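Local coordinates for putative thioesterase yhdA (Lactococcus lactis subsp. lactis, PDB 3GEK), which probably hydrolyses acyl-CoA thioesters as a hotdog-fold enzyme of the PaaI family, perhaps acting on 1,4-dihydroxy-2-naphthoyl-CoA, at residues S32-S37 with L53-I58; A63-G68 with Y72-Q77; E110-D115 with I121-V126. The protein carries 7 engineered substitutions. One frame throughout, in Å; residues are numbered along the deposited sequence.

From the N terminus, strand 28-35 is the first element used: interaction 1 sets its end against the N-terminal half of helix 49-68 and closes a loop of 15 residues that includes the helix's first turn. The same helix then runs on to interaction 2, where a tight turn of three residues sends the chain back along the helix end as strand 73-83. Interaction 3 closes last, as the hairpin of strands 106-115 and 120-131. The three follow in series, none enclosing or crossing another. Interactions 1 and 3, with centres about 10 Å apart, meet where Ala56 packs on Ile124; interactions 1 and 2 join the helix to the curled antiparallel sheet, within which interaction 3 pairs two strands.

Interaction 1: S32-S37 with L53-I58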
# COMPACT_ATOMS: atom_id res chain seq x y z
N SER A 32 -6.22 -21.35 4.66
CA SER A 32 -7.44 -21.58 3.90
C SER A 32 -7.12 -21.91 2.45
O SER A 32 -5.99 -21.75 1.99
CB SER A 32 -8.38 -20.37 3.95
OG SER A 32 -7.84 -19.27 3.24
N LYS A 33 -8.13 -22.38 1.73
CA LYS A 33 -8.03 -22.64 0.31
C LYS A 33 -9.21 -21.97 -0.37
O LYS A 33 -10.26 -21.76 0.25
CB LYS A 33 -8.04 -24.15 0.02
CG LYS A 33 -6.87 -24.91 0.64
CD LYS A 33 -6.76 -26.32 0.09
CE LYS A 33 -5.69 -27.12 0.83
NZ LYS A 33 -6.07 -27.42 2.23
N MSE A 34 -9.03 -21.62 -1.64
CA MSE A 34 -10.14 -21.17 -2.46
C MSE A 34 -10.20 -22.00 -3.73
O MSE A 34 -9.26 -21.99 -4.53
CB MSE A 34 -10.01 -19.68 -2.79
CG MSE A 34 -11.13 -19.16 -3.70
SE MSE A 34 -11.13 -17.23 -3.82
CE MSE A 34 -9.58 -17.01 -5.00
N ILE A 35 -11.29 -22.72 -3.90
CA ILE A 35 -11.48 -23.60 -5.05
C ILE A 35 -12.01 -22.81 -6.25
O ILE A 35 -13.08 -22.20 -6.18
CB ILE A 35 -12.45 -24.75 -4.73
CG1 ILE A 35 -12.09 -25.39 -3.38
CG2 ILE A 35 -12.46 -25.78 -5.87
CD1 ILE A 35 -13.14 -26.36 -2.85
N LEU A 36 -11.26 -22.84 -7.34
CA LEU A 36 -11.53 -21.98 -8.50
C LEU A 36 -12.47 -22.59 -9.53
O LEU A 36 -12.43 -23.79 -9.82
CB LEU A 36 -10.21 -21.55 -9.18
CG LEU A 36 -9.14 -20.93 -8.26
CD1 LEU A 36 -7.84 -20.69 -9.00
CD2 LEU A 36 -9.64 -19.64 -7.63
N SER A 37 -13.34 -21.73 -10.06
CA SER A 37 -14.15 -22.01 -11.25
C SER A 37 -14.10 -20.77 -12.14
O SER A 37 -13.30 -19.87 -11.89
CB SER A 37 -15.60 -22.30 -10.86
OG SER A 37 -16.24 -21.12 -10.38
N LEU A 53 -7.99 -10.50 -3.87
CA LEU A 53 -8.17 -9.39 -2.94
C LEU A 53 -9.30 -9.67 -1.96
O LEU A 53 -9.13 -9.51 -0.75
CB LEU A 53 -8.50 -8.10 -3.70
CG LEU A 53 -7.41 -7.14 -4.15
CD1 LEU A 53 -6.08 -7.83 -4.43
CD2 LEU A 53 -7.92 -6.38 -5.38
N ALA A 54 -10.45 -10.09 -2.50
CA ALA A 54 -11.61 -10.42 -1.70
C ALA A 54 -11.32 -11.59 -0.75
O ALA A 54 -11.74 -11.56 0.41
CB ALA A 54 -12.79 -10.72 -2.59
N LEU A 55 -10.61 -12.60 -1.24
CA LEU A 55 -10.21 -13.74 -0.41
C LEU A 55 -9.39 -13.28 0.79
O LEU A 55 -9.59 -13.75 1.91
CB LEU A 55 -9.41 -14.76 -1.25
CG LEU A 55 -8.63 -15.88 -0.56
CD1 LEU A 55 -9.54 -16.83 0.18
CD2 LEU A 55 -7.78 -16.67 -1.56
N ALA A 56 -8.45 -12.36 0.55
CA ALA A 56 -7.57 -11.84 1.60
C ALA A 56 -8.33 -11.06 2.65
O ALA A 56 -8.13 -11.27 3.84
CB ALA A 56 -6.49 -10.99 1.01
N GLU A 57 -9.20 -10.14 2.21
CA GLU A 57 -9.97 -9.30 3.13
C GLU A 57 -10.95 -10.14 3.95
O GLU A 57 -11.13 -9.91 5.15
CB GLU A 57 -10.68 -8.16 2.38
CG GLU A 57 -11.26 -7.09 3.32
CD GLU A 57 -11.67 -5.78 2.63
OE1 GLU A 57 -10.96 -5.34 1.71
OE2 GLU A 57 -12.69 -5.18 3.05
N ILE A 58 -11.57 -11.14 3.31
CA ILE A 58 -12.56 -12.00 3.96
C ILE A 58 -11.96 -12.96 4.99
O ILE A 58 -12.50 -13.10 6.09
CB ILE A 58 -13.44 -12.76 2.92
CG1 ILE A 58 -14.34 -11.76 2.17
CG2 ILE A 58 -14.31 -13.83 3.60
CD1 ILE A 58 -14.96 -12.32 0.91
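Selenomethionine Met34 and Leu55 carry almost all of this small, buried contact. CG of Met34 stands anti to the backbone N (chi1 178°), and the chain stays extended through chi2, which carries SE toward the helix; a bend at chi3 (75°) then turns the methyl so that CE lies 3.9 Å from CD2 of Leu55. SE itself sits 4.0 Å from CB of Leu55, beside the root of that side chain. Leu55 also has its CG anti to the backbone N (chi1 167°), and both its methyls face CB of Met34: CD2 meets that CB and also CE, while CD1 is 4.1 Å from CB of Met34. The two side chains cross obliquely. This is the hotdog fold, in which a curled antiparallel sheet wraps a long central helix; here the end of strand 28-35 packs on helix 49-68, with Ile9 touching both side chains. Farther back on the strand, Ser32 OG makes a loose contact with CD1 of Leu55 at 4.3 Å, its hydrogen bond going to the carbonyl of Ala95 in the adjacent strand. Glu57, on another side of the helix, is hydrogen-bonded to His83 of the second subunit.

Interaction 2: A63-G68 with Y72-Q77; sequences ASNAIG and YFAFGQ. Engineered in segment 72-77: Phe75 (natural residue Leu).
Tyr72 lays one face of its ring over Gly68 at the end of the helix, and this is a tightly packed part of the contact. CA of Gly68 stands 3.7 Å from the ring centroid, a CH-pi contact displaced toward the rim and closest to CZ at 3.3 Å. A CB on Gly68 would run into CE1 of the ring, and glycine alone lets the tyrosine lie this near. CG of Tyr72 lies between its own backbone N and carbonyl carbon (chi1 48°), a setting that brings the ring back across the helix end. The second tight point is CB of Ser64 against CB of Ala74, 3.5 Å apart and closer than usual for two carbons. Helix 63-68 and strand 73-77 run nearly antiparallel, at 159°, as the central helix of the hotdog fold gives way to the sheet. Toward Phe73, OD1 of Asn65 accepts the backbone N-H of Ala74 at 2.8 Å, in the carbonyl plane, so a helix side chain grips the strand. The looser side lies at exposed Phe73, whose CD1 is 3.9 Å from ND2 of Asn65, and at a water that donates to Asn65 O and, at 2.6 Å, to Tyr72 O. On the buried side, the hydroxyl of Ser64 is hydrogen-bonded to His107, Trp109 and Asn128.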
# COMPACT_ATOMS: atom_id res chain seq x y z
N ALA A 63 -10.44 -14.54 10.55
CA ALA A 63 -9.36 -14.81 11.50
C ALA A 63 -9.38 -13.85 12.69
O ALA A 63 -9.27 -14.28 13.83
CB ALA A 63 -8.01 -14.77 10.79
N SER A 64 -9.51 -12.55 12.40
CA SER A 64 -9.59 -11.52 13.44
C SER A 64 -10.77 -11.76 14.38
O SER A 64 -10.61 -11.69 15.60
CB SER A 64 -9.68 -10.13 12.81
OG SER A 64 -8.41 -9.67 12.38
N ASN A 65 -11.94 -12.03 13.81
CA ASN A 65 -13.15 -12.32 14.59
C ASN A 65 -13.01 -13.55 15.49
O ASN A 65 -13.45 -13.54 16.64
CB ASN A 65 -14.37 -12.45 13.68
CG ASN A 65 -14.87 -11.11 13.17
OD1 ASN A 65 -14.49 -10.06 13.67
ND2 ASN A 65 -15.73 -11.15 12.16
N ALA A 66 -12.40 -14.60 14.95
CA ALA A 66 -12.11 -15.83 15.70
C ALA A 66 -11.17 -15.59 16.89
O ALA A 66 -11.38 -16.15 17.97
CB ALA A 66 -11.55 -16.89 14.78
N ILE A 67 -10.14 -14.77 16.69
CA ILE A 67 -9.20 -14.39 17.76
C ILE A 67 -9.89 -13.60 18.88
O ILE A 67 -9.68 -13.87 20.06
CB ILE A 67 -8.00 -13.57 17.19
CG1 ILE A 67 -7.12 -14.45 16.30
CG2 ILE A 67 -7.17 -12.94 18.32
CD1 ILE A 67 -6.11 -13.67 15.48
N GLY A 68 -10.72 -12.64 18.49
CA GLY A 68 -11.45 -11.80 19.44
C GLY A 68 -12.56 -12.53 20.17
O GLY A 68 -12.67 -12.42 21.39
N TYR A 72 -14.70 -8.25 20.12
CA TYR A 72 -14.80 -7.26 19.06
C TYR A 72 -15.20 -7.88 17.72
O TYR A 72 -15.15 -9.10 17.55
CB TYR A 72 -13.47 -6.49 18.91
CG TYR A 72 -12.24 -7.36 18.87
CD1 TYR A 72 -11.86 -8.03 17.70
CD2 TYR A 72 -11.43 -7.51 20.00
CE1 TYR A 72 -10.72 -8.83 17.66
CE2 TYR A 72 -10.29 -8.31 19.97
CZ TYR A 72 -9.94 -8.96 18.79
OH TYR A 72 -8.81 -9.75 18.76
N PHE A 73 -15.61 -7.03 16.78
CA PHE A 73 -15.80 -7.42 15.39
C PHE A 73 -14.84 -6.65 14.48
O PHE A 73 -14.58 -5.46 14.71
CB PHE A 73 -17.25 -7.24 14.94
CG PHE A 73 -18.14 -8.41 15.29
CD1 PHE A 73 -18.40 -9.40 14.34
CD2 PHE A 73 -18.71 -8.52 16.55
CE1 PHE A 73 -19.23 -10.49 14.66
CE2 PHE A 73 -19.54 -9.60 16.87
CZ PHE A 73 -19.80 -10.58 15.92
N ALA A 74 -14.34 -7.32 13.46
CA ALA A 74 -13.31 -6.77 12.59
C ALA A 74 -13.87 -6.25 11.27
O ALA A 74 -14.70 -6.91 10.64
CB ALA A 74 -12.23 -7.80 12.34
N PHE A 75 -13.40 -5.08 10.87
CA PHE A 75 -13.85 -4.42 9.65
C PHE A 75 -12.63 -4.02 8.83
O PHE A 75 -11.70 -3.40 9.35
CB PHE A 75 -14.69 -3.19 10.02
CG PHE A 75 -15.31 -2.48 8.84
CD1 PHE A 75 -16.56 -2.86 8.36
CD2 PHE A 75 -14.65 -1.41 8.23
CE1 PHE A 75 -17.15 -2.19 7.28
CE2 PHE A 75 -15.22 -0.73 7.14
CZ PHE A 75 -16.48 -1.12 6.67
N GLY A 76 -12.63 -4.37 7.55
CA GLY A 76 -11.54 -4.00 6.64
C GLY A 76 -11.34 -2.50 6.57
O GLY A 76 -12.25 -1.76 6.19
N GLN A 77 -10.15 -2.05 6.94
CA GLN A 77 -9.79 -0.64 6.92
C GLN A 77 -8.84 -0.34 5.76
O GLN A 77 -8.95 0.69 5.09
CB GLN A 77 -9.16 -0.24 8.26
CG GLN A 77 -8.57 1.16 8.33
CD GLN A 77 -8.08 1.52 9.72
OE1 GLN A 77 -8.86 1.53 10.68
NE2 GLN A 77 -6.80 1.84 9.84
O HOH W 1 -15.42 -11.65 17.63

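Interaction 3: E110-D115 with I121-V126; sequences EIKITD and ISQITV
Ile113 and Ile124 press their CD1 methyls together at 3.4 Å, tighter than usual, on the face that the sheet turns to helix 49-68. Farther along this face CD1 of Ile111 meets CG2 of Val126 at 3.7 Å, and Ala56 and Ala60 of the helix offer small side chains against which Ile124, Ile111 and Val126 fit. The backbones form an antiparallel hairpin of the hotdog sheet, with Ile111-Ile124 and Ile113-Ser122 as hydrogen-bonded pairs. A classic beta bulge interrupts it: Ile121 and Ser122 both face Ile113, whose O accepts both N-H groups, from Ile121 at 2.7 Å and, more tilted, from Ser122 at 3.1 Å. Beside the bulge, CG1 of Ile121 rests on CB of Asp115 at 4.0 Å. On the other face Gln123 bends at chi2 (96°) and lies alongside Lys112, its OE1 3.3 Å from CG of the lysine, while NE2 comes near CG of Glu110. Lys112 NZ reaches Glu110 OE2 at 2.8 Å in a salt bridge. Shortening Lys112 to an alanine removes NZ and the chain beyond CB, which would probably leave OE2 of Glu110 without its charged mate in this strand and uncover OE1 of Gln123. Because Glu110 OE1 also pairs with Lys112 and Gln123 of the fourth subunit, the polar face meets that subunit through charged and amide groups, while the apolar face packs on the helix.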
# COMPACT_ATOMS: atom_id res chain seq x y z
N GLU A 110 -0.31 -10.24 7.49
CA GLU A 110 0.52 -10.49 6.32
C GLU A 110 0.02 -11.78 5.67
O GLU A 110 0.08 -12.86 6.29
CB GLU A 110 1.98 -10.61 6.74
CG GLU A 110 2.94 -11.03 5.64
CD GLU A 110 4.27 -11.49 6.22
OE1 GLU A 110 5.07 -10.62 6.65
OE2 GLU A 110 4.51 -12.72 6.27
N ILE A 111 -0.46 -11.66 4.44
CA ILE A 111 -1.14 -12.77 3.77
C ILE A 111 -0.46 -13.15 2.45
O ILE A 111 -0.29 -12.31 1.56
CB ILE A 111 -2.64 -12.46 3.55
CG1 ILE A 111 -3.35 -12.26 4.89
CG2 ILE A 111 -3.33 -13.57 2.73
CD1 ILE A 111 -4.63 -11.43 4.83
N LYS A 112 -0.09 -14.41 2.33
CA LYS A 112 0.49 -14.92 1.10
C LYS A 112 -0.51 -15.79 0.35
O LYS A 112 -1.05 -16.75 0.91
CB LYS A 112 1.79 -15.68 1.39
CG LYS A 112 2.90 -14.79 1.96
CD LYS A 112 4.24 -15.51 2.00
CE LYS A 112 5.25 -14.78 2.87
NZ LYS A 112 4.83 -14.75 4.32
N ILE A 113 -0.77 -15.44 -0.90
CA ILE A 113 -1.61 -16.26 -1.76
C ILE A 113 -0.72 -17.06 -2.70
O ILE A 113 0.10 -16.50 -3.44
CB ILE A 113 -2.66 -15.42 -2.51
CG1 ILE A 113 -3.63 -14.80 -1.48
CG2 ILE A 113 -3.42 -16.28 -3.55
CD1 ILE A 113 -4.42 -13.67 -2.00
N THR A 114 -0.89 -18.37 -2.65
CA THR A 114 0.04 -19.30 -3.22
C THR A 114 -0.74 -20.33 -4.05
O THR A 114 -1.89 -20.63 -3.74
CB THR A 114 0.85 -19.95 -2.07
OG1 THR A 114 2.25 -19.95 -2.37
CG2 THR A 114 0.39 -21.35 -1.76
N ASP A 115 -0.14 -20.86 -5.11
CA ASP A 115 -0.81 -21.90 -5.88
C ASP A 115 -0.57 -23.28 -5.26
O ASP A 115 0.09 -23.39 -4.23
CB ASP A 115 -0.48 -21.83 -7.38
CG ASP A 115 0.95 -22.26 -7.71
OD1 ASP A 115 1.68 -22.79 -6.84
OD2 ASP A 115 1.34 -22.08 -8.88
N ILE A 121 1.69 -16.23 -5.60
CA ILE A 121 0.87 -15.62 -6.63
C ILE A 121 0.66 -14.15 -6.29
O ILE A 121 0.88 -13.28 -7.13
CB ILE A 121 -0.49 -16.37 -6.80
CG1 ILE A 121 -0.26 -17.83 -7.24
CG2 ILE A 121 -1.43 -15.65 -7.75
CD1 ILE A 121 0.53 -18.01 -8.54
N SER A 122 0.24 -13.88 -5.06
CA SER A 122 0.01 -12.52 -4.58
C SER A 122 0.41 -12.38 -3.11
O SER A 122 0.15 -13.26 -2.30
CB SER A 122 -1.46 -12.12 -4.75
OG SER A 122 -1.86 -12.25 -6.11
N GLN A 123 1.07 -11.27 -2.80
CA GLN A 123 1.39 -10.90 -1.42
C GLN A 123 0.46 -9.76 -1.03
O GLN A 123 0.33 -8.77 -1.76
CB GLN A 123 2.85 -10.46 -1.33
CG GLN A 123 3.25 -9.83 0.00
CD GLN A 123 3.88 -10.81 0.97
OE1 GLN A 123 4.05 -12.00 0.67
NE2 GLN A 123 4.26 -10.32 2.14
N ILE A 124 -0.20 -9.90 0.11
CA ILE A 124 -1.26 -8.97 0.51
C ILE A 124 -1.16 -8.66 2.00
O ILE A 124 -0.96 -9.56 2.82
CB ILE A 124 -2.67 -9.55 0.18
CG1 ILE A 124 -2.77 -9.89 -1.32
CG2 ILE A 124 -3.78 -8.59 0.64
CD1 ILE A 124 -4.14 -10.33 -1.79
N THR A 125 -1.28 -7.38 2.32
CA THR A 125 -1.38 -6.94 3.71
C THR A 125 -2.76 -6.35 3.95
O THR A 125 -3.24 -5.53 3.17
CB THR A 125 -0.28 -5.89 4.06
OG1 THR A 125 1.01 -6.49 3.87
CG2 THR A 125 -0.40 -5.46 5.52
N VAL A 126 -3.40 -6.79 5.03
CA VAL A 126 -4.72 -6.30 5.41
C VAL A 126 -4.68 -5.69 6.80
O VAL A 126 -4.20 -6.33 7.75
CB VAL A 126 -5.80 -7.43 5.38
CG1 VAL A 126 -7.15 -6.89 5.82
CG2 VAL A 126 -5.90 -8.06 4.00